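Local coordinates for protein cyclodipeptide synthase, BtCDPS (Bacillus thermoamylovorans, PDB 6ZTU) that probably joins two aminoacyl groups, normally delivered by aminoacyl-tRNAs, into a cyclic dipeptide, at residues 46-50 against 99-104; 122-126 against 179-185; 15-19 against 207-211. All blocks are in the same frame, centred on the assembly; numbering follows the deposited sequence.

Contact 1: residues 46-50 against 99-104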
# COMPACT_ATOMS: atom_id res chain seq x y z
N HIS A 46 8.25 13.61 1.87
CA HIS A 46 9.51 13.89 2.54
C HIS A 46 9.44 13.56 4.02
O HIS A 46 10.39 13.00 4.59
CB HIS A 46 9.90 15.36 2.32
CG HIS A 46 10.67 15.59 1.06
ND1 HIS A 46 12.05 15.72 1.04
CD2 HIS A 46 10.26 15.69 -0.23
CE1 HIS A 46 12.45 15.90 -0.21
NE2 HIS A 46 11.39 15.89 -0.99
N GLN A 47 8.33 13.89 4.68
CA GLN A 47 8.19 13.57 6.09
C GLN A 47 8.27 12.06 6.32
O GLN A 47 8.95 11.60 7.23
CB GLN A 47 6.88 14.12 6.63
CG GLN A 47 6.85 15.63 6.77
CD GLN A 47 5.74 16.07 7.70
OE1 GLN A 47 4.60 15.65 7.54
NE2 GLN A 47 6.07 16.90 8.68
N LEU A 48 7.57 11.29 5.48
CA LEU A 48 7.59 9.83 5.62
C LEU A 48 9.02 9.30 5.52
O LEU A 48 9.45 8.48 6.33
CB LEU A 48 6.73 9.17 4.54
CG LEU A 48 5.21 9.34 4.59
CD1 LEU A 48 4.62 8.72 3.33
CD2 LEU A 48 4.66 8.66 5.84
N ILE A 49 9.76 9.78 4.53
CA ILE A 49 11.09 9.25 4.26
C ILE A 49 12.10 9.78 5.26
O ILE A 49 12.99 9.05 5.70
CB ILE A 49 11.47 9.55 2.80
CG1 ILE A 49 10.61 8.71 1.85
CG2 ILE A 49 12.95 9.27 2.55
CD1 ILE A 49 10.66 9.15 0.40
N ASP A 50 11.98 11.05 5.65
CA ASP A 50 12.87 11.58 6.69
C ASP A 50 12.73 10.81 7.99
O ASP A 50 13.72 10.40 8.60
CB ASP A 50 12.57 13.07 6.93
CG ASP A 50 12.99 13.94 5.77
OD1 ASP A 50 13.82 13.49 4.96
OD2 ASP A 50 12.48 15.08 5.68
N GLU A 99 14.02 12.38 -4.35
CA GLU A 99 14.56 13.55 -3.67
C GLU A 99 14.87 13.26 -2.21
O GLU A 99 15.99 13.48 -1.74
CB GLU A 99 13.56 14.71 -3.73
CG GLU A 99 13.44 15.43 -5.03
CD GLU A 99 12.35 16.49 -4.97
OE1 GLU A 99 11.79 16.70 -3.87
OE2 GLU A 99 12.06 17.10 -6.03
N ALA A 100 13.86 12.79 -1.47
CA ALA A 100 14.01 12.64 -0.03
C ALA A 100 14.96 11.51 0.32
O ALA A 100 15.73 11.61 1.29
CB ALA A 100 12.63 12.41 0.60
N LEU A 101 14.93 10.42 -0.44
CA LEU A 101 15.89 9.35 -0.21
C LEU A 101 17.31 9.85 -0.43
O LEU A 101 18.19 9.65 0.42
CB LEU A 101 15.57 8.16 -1.12
CG LEU A 101 14.33 7.37 -0.69
CD1 LEU A 101 13.89 6.43 -1.81
CD2 LEU A 101 14.60 6.60 0.60
N ARG A 102 17.53 10.54 -1.55
CA ARG A 102 18.86 11.08 -1.83
C ARG A 102 19.29 12.06 -0.75
O ARG A 102 20.44 12.01 -0.28
CB ARG A 102 18.87 11.75 -3.20
CG ARG A 102 20.17 12.47 -3.54
CD ARG A 102 20.29 12.71 -5.04
NE ARG A 102 19.02 13.05 -5.66
CZ ARG A 102 18.48 14.27 -5.67
NH1 ARG A 102 19.10 15.28 -5.07
NH2 ARG A 102 17.31 14.48 -6.26
N LYS A 103 18.38 12.94 -0.31
CA LYS A 103 18.67 13.87 0.77
C LYS A 103 19.17 13.15 2.02
O LYS A 103 20.04 13.67 2.73
CB LYS A 103 17.42 14.69 1.09
CG LYS A 103 17.59 15.71 2.19
CD LYS A 103 16.27 16.45 2.44
CE LYS A 103 15.29 15.57 3.20
NZ LYS A 103 13.94 16.21 3.33
N ASN A 104 18.65 11.96 2.30
CA ASN A 104 19.03 11.20 3.48
C ASN A 104 20.19 10.25 3.23
O ASN A 104 20.50 9.43 4.10
CB ASN A 104 17.84 10.38 3.99
CG ASN A 104 16.82 11.23 4.71
OD1 ASN A 104 16.91 11.42 5.92
ND2 ASN A 104 15.83 11.74 3.97

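Contact 2: residues 122-126 against 179-185. With 0RE ((2S)-hexane-1,2-diol), chain B.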
# COMPACT_ATOMS: atom_id res chain seq x y z
N TYR A 122 5.99 -13.15 -4.86
CA TYR A 122 4.87 -12.31 -5.25
C TYR A 122 3.82 -13.12 -6.00
O TYR A 122 2.61 -13.00 -5.73
CB TYR A 122 5.34 -11.12 -6.11
CG TYR A 122 4.15 -10.32 -6.58
CD1 TYR A 122 3.63 -9.29 -5.80
CD2 TYR A 122 3.49 -10.64 -7.77
CE1 TYR A 122 2.51 -8.57 -6.21
CE2 TYR A 122 2.36 -9.94 -8.18
CZ TYR A 122 1.88 -8.91 -7.40
OH TYR A 122 0.77 -8.20 -7.82
N ASN A 123 4.26 -13.94 -6.96
CA ASN A 123 3.30 -14.64 -7.80
C ASN A 123 2.53 -15.68 -7.00
O ASN A 123 1.32 -15.83 -7.20
CB ASN A 123 4.02 -15.31 -8.98
CG ASN A 123 4.31 -14.33 -10.10
OD1 ASN A 123 3.55 -13.38 -10.31
ND2 ASN A 123 5.40 -14.55 -10.82
N GLU A 124 3.20 -16.39 -6.10
CA GLU A 124 2.50 -17.44 -5.36
C GLU A 124 1.52 -16.84 -4.36
O GLU A 124 0.41 -17.35 -4.19
CB GLU A 124 3.51 -18.36 -4.70
CG GLU A 124 4.24 -19.15 -5.78
CD GLU A 124 5.03 -20.32 -5.25
OE1 GLU A 124 5.60 -20.22 -4.15
OE2 GLU A 124 5.08 -21.35 -5.96
N VAL A 125 1.90 -15.75 -3.70
CA VAL A 125 0.94 -15.08 -2.82
C VAL A 125 -0.23 -14.52 -3.63
O VAL A 125 -1.40 -14.64 -3.23
CB VAL A 125 1.65 -13.98 -2.00
CG1 VAL A 125 0.62 -13.18 -1.19
CG2 VAL A 125 2.67 -14.62 -1.09
N TYR A 126 0.06 -13.89 -4.77
CA TYR A 126 -0.99 -13.38 -5.65
C TYR A 126 -1.95 -14.49 -6.07
O TYR A 126 -3.17 -14.30 -6.05
CB TYR A 126 -0.34 -12.74 -6.89
CG TYR A 126 -1.24 -11.97 -7.83
CD1 TYR A 126 -2.20 -11.09 -7.35
CD2 TYR A 126 -1.09 -12.08 -9.19
CE1 TYR A 126 -3.01 -10.37 -8.20
CE2 TYR A 126 -1.89 -11.37 -10.06
CZ TYR A 126 -2.85 -10.52 -9.56
OH TYR A 126 -3.64 -9.80 -10.43
N ALA A 179 -3.83 -7.02 -6.71
CA ALA A 179 -2.44 -6.87 -7.13
C ALA A 179 -1.56 -6.28 -6.03
O ALA A 179 -0.35 -6.58 -5.99
CB ALA A 179 -2.36 -5.98 -8.38
N GLU A 180 -2.10 -5.42 -5.16
CA GLU A 180 -1.30 -4.82 -4.09
C GLU A 180 -1.23 -5.72 -2.86
O GLU A 180 -0.28 -5.62 -2.07
CB GLU A 180 -1.85 -3.45 -3.68
CG GLU A 180 -3.24 -3.51 -3.03
CD GLU A 180 -3.73 -2.18 -2.46
OE1 GLU A 180 -2.94 -1.23 -2.31
OE2 GLU A 180 -4.96 -2.09 -2.16
N LEU A 181 -2.23 -6.57 -2.65
CA LEU A 181 -2.30 -7.35 -1.42
C LEU A 181 -1.07 -8.20 -1.13
O LEU A 181 -0.73 -8.33 0.06
CB LEU A 181 -3.55 -8.24 -1.43
CG LEU A 181 -4.80 -7.60 -0.84
CD1 LEU A 181 -5.97 -8.56 -0.97
CD2 LEU A 181 -4.59 -7.22 0.64
N PRO A 182 -0.36 -8.82 -2.10
CA PRO A 182 0.80 -9.62 -1.69
C PRO A 182 1.82 -8.84 -0.87
O PRO A 182 2.53 -9.45 -0.07
CB PRO A 182 1.40 -10.09 -3.03
CG PRO A 182 0.22 -10.13 -3.95
CD PRO A 182 -0.60 -8.92 -3.55
N PHE A 183 1.91 -7.51 -1.05
CA PHE A 183 2.86 -6.74 -0.24
C PHE A 183 2.36 -6.52 1.18
O PHE A 183 3.18 -6.44 2.10
CB PHE A 183 3.17 -5.40 -0.91
CG PHE A 183 4.06 -5.56 -2.10
CD1 PHE A 183 5.44 -5.64 -1.91
CD2 PHE A 183 3.54 -5.71 -3.37
CE1 PHE A 183 6.27 -5.84 -3.00
CE2 PHE A 183 4.38 -5.90 -4.44
CZ PHE A 183 5.74 -5.97 -4.25
N PHE A 184 1.03 -6.44 1.38
CA PHE A 184 0.48 -6.43 2.74
C PHE A 184 0.76 -7.75 3.45
O PHE A 184 0.94 -7.77 4.68
CB PHE A 184 -1.05 -6.25 2.71
CG PHE A 184 -1.54 -4.90 2.25
CD1 PHE A 184 -1.35 -4.45 0.95
CD2 PHE A 184 -2.29 -4.10 3.12
CE1 PHE A 184 -1.86 -3.22 0.54
CE2 PHE A 184 -2.80 -2.87 2.71
CZ PHE A 184 -2.59 -2.43 1.42
N LEU A 185 0.72 -8.86 2.72
CA LEU A 185 0.80 -10.19 3.31
C LEU A 185 2.24 -10.66 3.49
O LEU A 185 2.55 -11.34 4.47
CB LEU A 185 0.06 -11.21 2.45
CG LEU A 185 -1.44 -10.96 2.27
CD1 LEU A 185 -2.00 -11.88 1.20
CD2 LEU A 185 -2.13 -11.17 3.61
O01 0RE B . -3.00 0.74 -0.25
C02 0RE B . -2.32 1.82 0.31
C03 0RE B . -0.86 1.42 0.51
O04 0RE B . -0.74 0.64 1.66
C05 0RE B . -0.40 0.65 -0.72
C06 0RE B . -0.51 1.53 -1.96
C07 0RE B . -0.17 0.68 -3.19
C08 0RE B . 1.13 1.22 -3.74

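Contact 3: residues 15-19 against 207-211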
# COMPACT_ATOMS: atom_id res chain seq x y z
N LEU A 15 -0.70 -3.11 13.92
CA LEU A 15 -1.89 -3.91 13.67
C LEU A 15 -2.04 -5.02 14.71
O LEU A 15 -3.15 -5.33 15.14
CB LEU A 15 -1.85 -4.49 12.26
CG LEU A 15 -2.88 -5.55 11.88
CD1 LEU A 15 -4.30 -4.98 11.87
CD2 LEU A 15 -2.53 -6.23 10.55
N SER A 16 -0.93 -5.61 15.15
CA SER A 16 -0.94 -6.67 16.13
C SER A 16 0.32 -6.58 16.97
O SER A 16 1.22 -5.79 16.69
CB SER A 16 -1.02 -8.04 15.46
OG SER A 16 0.21 -8.30 14.80
N ARG A 17 0.40 -7.43 18.00
CA ARG A 17 1.60 -7.44 18.83
C ARG A 17 2.81 -7.96 18.06
O ARG A 17 3.94 -7.55 18.32
CB ARG A 17 1.38 -8.27 20.09
CG ARG A 17 0.36 -7.65 21.04
CD ARG A 17 0.90 -6.39 21.65
NE ARG A 17 -0.06 -5.86 22.63
CZ ARG A 17 0.07 -4.70 23.25
NH1 ARG A 17 1.12 -3.92 23.01
NH2 ARG A 17 -0.86 -4.31 24.12
N ASN A 18 2.58 -8.85 17.10
CA ASN A 18 3.69 -9.28 16.24
C ASN A 18 4.19 -8.13 15.37
O ASN A 18 5.40 -7.96 15.19
CB ASN A 18 3.25 -10.47 15.38
CG ASN A 18 4.43 -11.13 14.68
OD1 ASN A 18 4.55 -11.07 13.45
ND2 ASN A 18 5.30 -11.75 15.45
N CYS A 19 3.26 -7.32 14.84
CA CYS A 19 3.69 -6.16 14.05
C CYS A 19 4.50 -5.21 14.91
O CYS A 19 5.48 -4.60 14.44
CB CYS A 19 2.47 -5.44 13.46
SG CYS A 19 1.33 -6.47 12.53
N GLY A 207 -6.85 -6.60 7.35
CA GLY A 207 -5.73 -7.06 8.15
C GLY A 207 -6.14 -7.44 9.55
O GLY A 207 -5.64 -8.42 10.11
N GLU A 208 -7.07 -6.68 10.13
CA GLU A 208 -7.59 -7.04 11.45
C GLU A 208 -8.23 -8.42 11.41
O GLU A 208 -8.03 -9.23 12.32
CB GLU A 208 -8.60 -5.99 11.92
CG GLU A 208 -7.99 -4.61 12.14
CD GLU A 208 -9.03 -3.54 12.44
OE1 GLU A 208 -10.19 -3.91 12.73
OE2 GLU A 208 -8.68 -2.34 12.40
N LYS A 209 -9.00 -8.70 10.36
CA LYS A 209 -9.64 -10.01 10.26
C LYS A 209 -8.62 -11.11 10.03
O LYS A 209 -8.73 -12.19 10.60
CB LYS A 209 -10.67 -10.00 9.14
CG LYS A 209 -11.76 -8.96 9.32
CD LYS A 209 -12.94 -9.30 8.45
CE LYS A 209 -14.10 -8.34 8.71
NZ LYS A 209 -13.86 -7.06 8.01
N ILE A 210 -7.63 -10.86 9.18
CA ILE A 210 -6.55 -11.82 8.99
C ILE A 210 -5.86 -12.13 10.31
O ILE A 210 -5.58 -13.29 10.63
CB ILE A 210 -5.57 -11.30 7.92
CG1 ILE A 210 -6.27 -11.27 6.56
CG2 ILE A 210 -4.32 -12.17 7.87
CD1 ILE A 210 -5.45 -10.61 5.46
N LYS A 211 -5.60 -11.09 11.13
CA LYS A 211 -4.92 -11.30 12.41
C LYS A 211 -5.83 -11.96 13.44
O LYS A 211 -5.34 -12.48 14.45
CB LYS A 211 -4.40 -9.97 12.93
CG LYS A 211 -3.10 -9.52 12.30
CD LYS A 211 -1.98 -10.52 12.64
CE LYS A 211 -0.67 -10.13 11.99
NZ LYS A 211 0.46 -10.87 12.62

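Contact 1: residues 46-50 against 99-104
The imidazole of H46 lies over the methyl group of A100, whose CB sits 3.6 Å from the ring centroid and 21° off its normal, a CH-pi contact. These two residues also mark the closest backbone approach, 5.3 Å between their CA atoms, so the smallest side chain on the segment from helix 79-103 sits where the two backbones come nearest. The short helical segments run at 33° to each other with axes 9.0 Å apart. Both ring nitrogens of H46 are used: NE2 donates to OE1 of E99 (3.0 Å), which also receives a hydrogen bond from Q42 earlier on helix 42-55, while ND1 accepts from NZ of K103 (3.0 Å). K103 NZ in turn forms a salt bridge with D50 OD2 at 3.0 Å. One turn on from A100, N104, the first residue to leave helical geometry, uses ND2 twice, bonding D50 OD1 (2.8 Å) and, back along its own segment, A100 O (2.7 Å). Beneath this polar network I49 points toward the other helix and sets CG2 3.7 Å from both A100 CB and L101 CD2. The contact thus illustrates an amphipathic helix pair: a small apolar strip on the buried side, and a chain of charge and hydrogen bonds in which K103 as donor and E99 as acceptor fix H46 with its proton on NE2.

Contact 2: residues 122-126 against 179-185
A179 opens the contact through its backbone: its carbonyl O accepts a hydrogen bond from Y122 OH (2.7 Å), while A179 CA lies 3.7 Å from Y126 CE1. The next residue, E180, points away from helix 120-135, and its OE1 receives a hydrogen bond from O01 of the bound hexanediol (2.9 Å). P182 then turns toward the partner at the nearest backbone approach, its CA 5.6 Å from that of V125. Its ring carbon CG meets Y122 CE1 at 3.6 Å and Y126 CB at 4.0 Å, and its CB is 3.7 Å from V125 CG1. Proline has no amide hydrogen to give, and helix 167-191 is kinked here. F183 brings CE2 to 3.7 Å from Y122 CE1, the two rings meeting obliquely. F184 lies on the ligand side, CZ 3.6 Å from O04 of the diol, and L185 closes the series with CD1 3.8 Å from V125 CG1. The short segments cross at 106° with axes 8.8 Å apart. Helix 167-191 therefore serves two environments: apolar packing, fixed by one tyrosine-carbonyl bond, holds the kinked region against helix 120-135, while E180 and F184 give the pocket a carboxylate and an aromatic ring.

Contact 3: residues 15-19 against 207-211
Two residues supply most of this interface, K211 and L15, with S16 next in rank. L15, just after strand 11-14, points toward helix 205-211 and rests against its backbone as much as its side chains: CD2 is 3.8 Å from G207 O, and CD1 is 3.7 Å from both E208 N and E208 CG. A side chain on G207 would be tight, since an ideal CB there would lie only 3.2 Å from L15 CD2. From the next turn of the helix, the aliphatic part of K211 reaches across, with CG 3.8 Å from L15 CD2 and CE 4.2 Å from C19 SG. Its ammonium NZ ends 3.4 Å from S16 OG, a weak hydrogen bond, and 3.9 Å from N18 CB. S16 has a job in its own segment as well: as N-cap of helix 17-25 it takes a hydrogen bond from C19 N to OG (3.2 Å). L15 is tied by backbone hydrogen bonds to Y225 of strand 223-229, next to strand 11-14 in the mixed sheet. What results is a strand-to-helix turn with a serine N-cap, packed against the short helix 205-211 at the outer-strand end of an alpha/beta fold of the HUP clan.

Along the chain, contact 3 joins an early turn to a late helix, and contacts 1 and 2 follow one another inside the loop it closes. Contacts 1 and 2 lie on opposite sides of the chain's centre, about 26 Å between their centres, and their nearest atoms are about 13 Å apart; contact 1 is also far from contact 3, at about 28 Å between centres. Contacts 2 and 3, about 17 Å apart by centres, touch where L185 CD2 meets I210 CD1 at 3.8 Å. Helices 167-191 and 205-211, separated in sequence by strand 196-200, thus pack together. Helices and one strand-to-helix turn are packed at separate places about the mixed sheet; of the three contacts, only contact 2 includes pocket residues, E180 and F184.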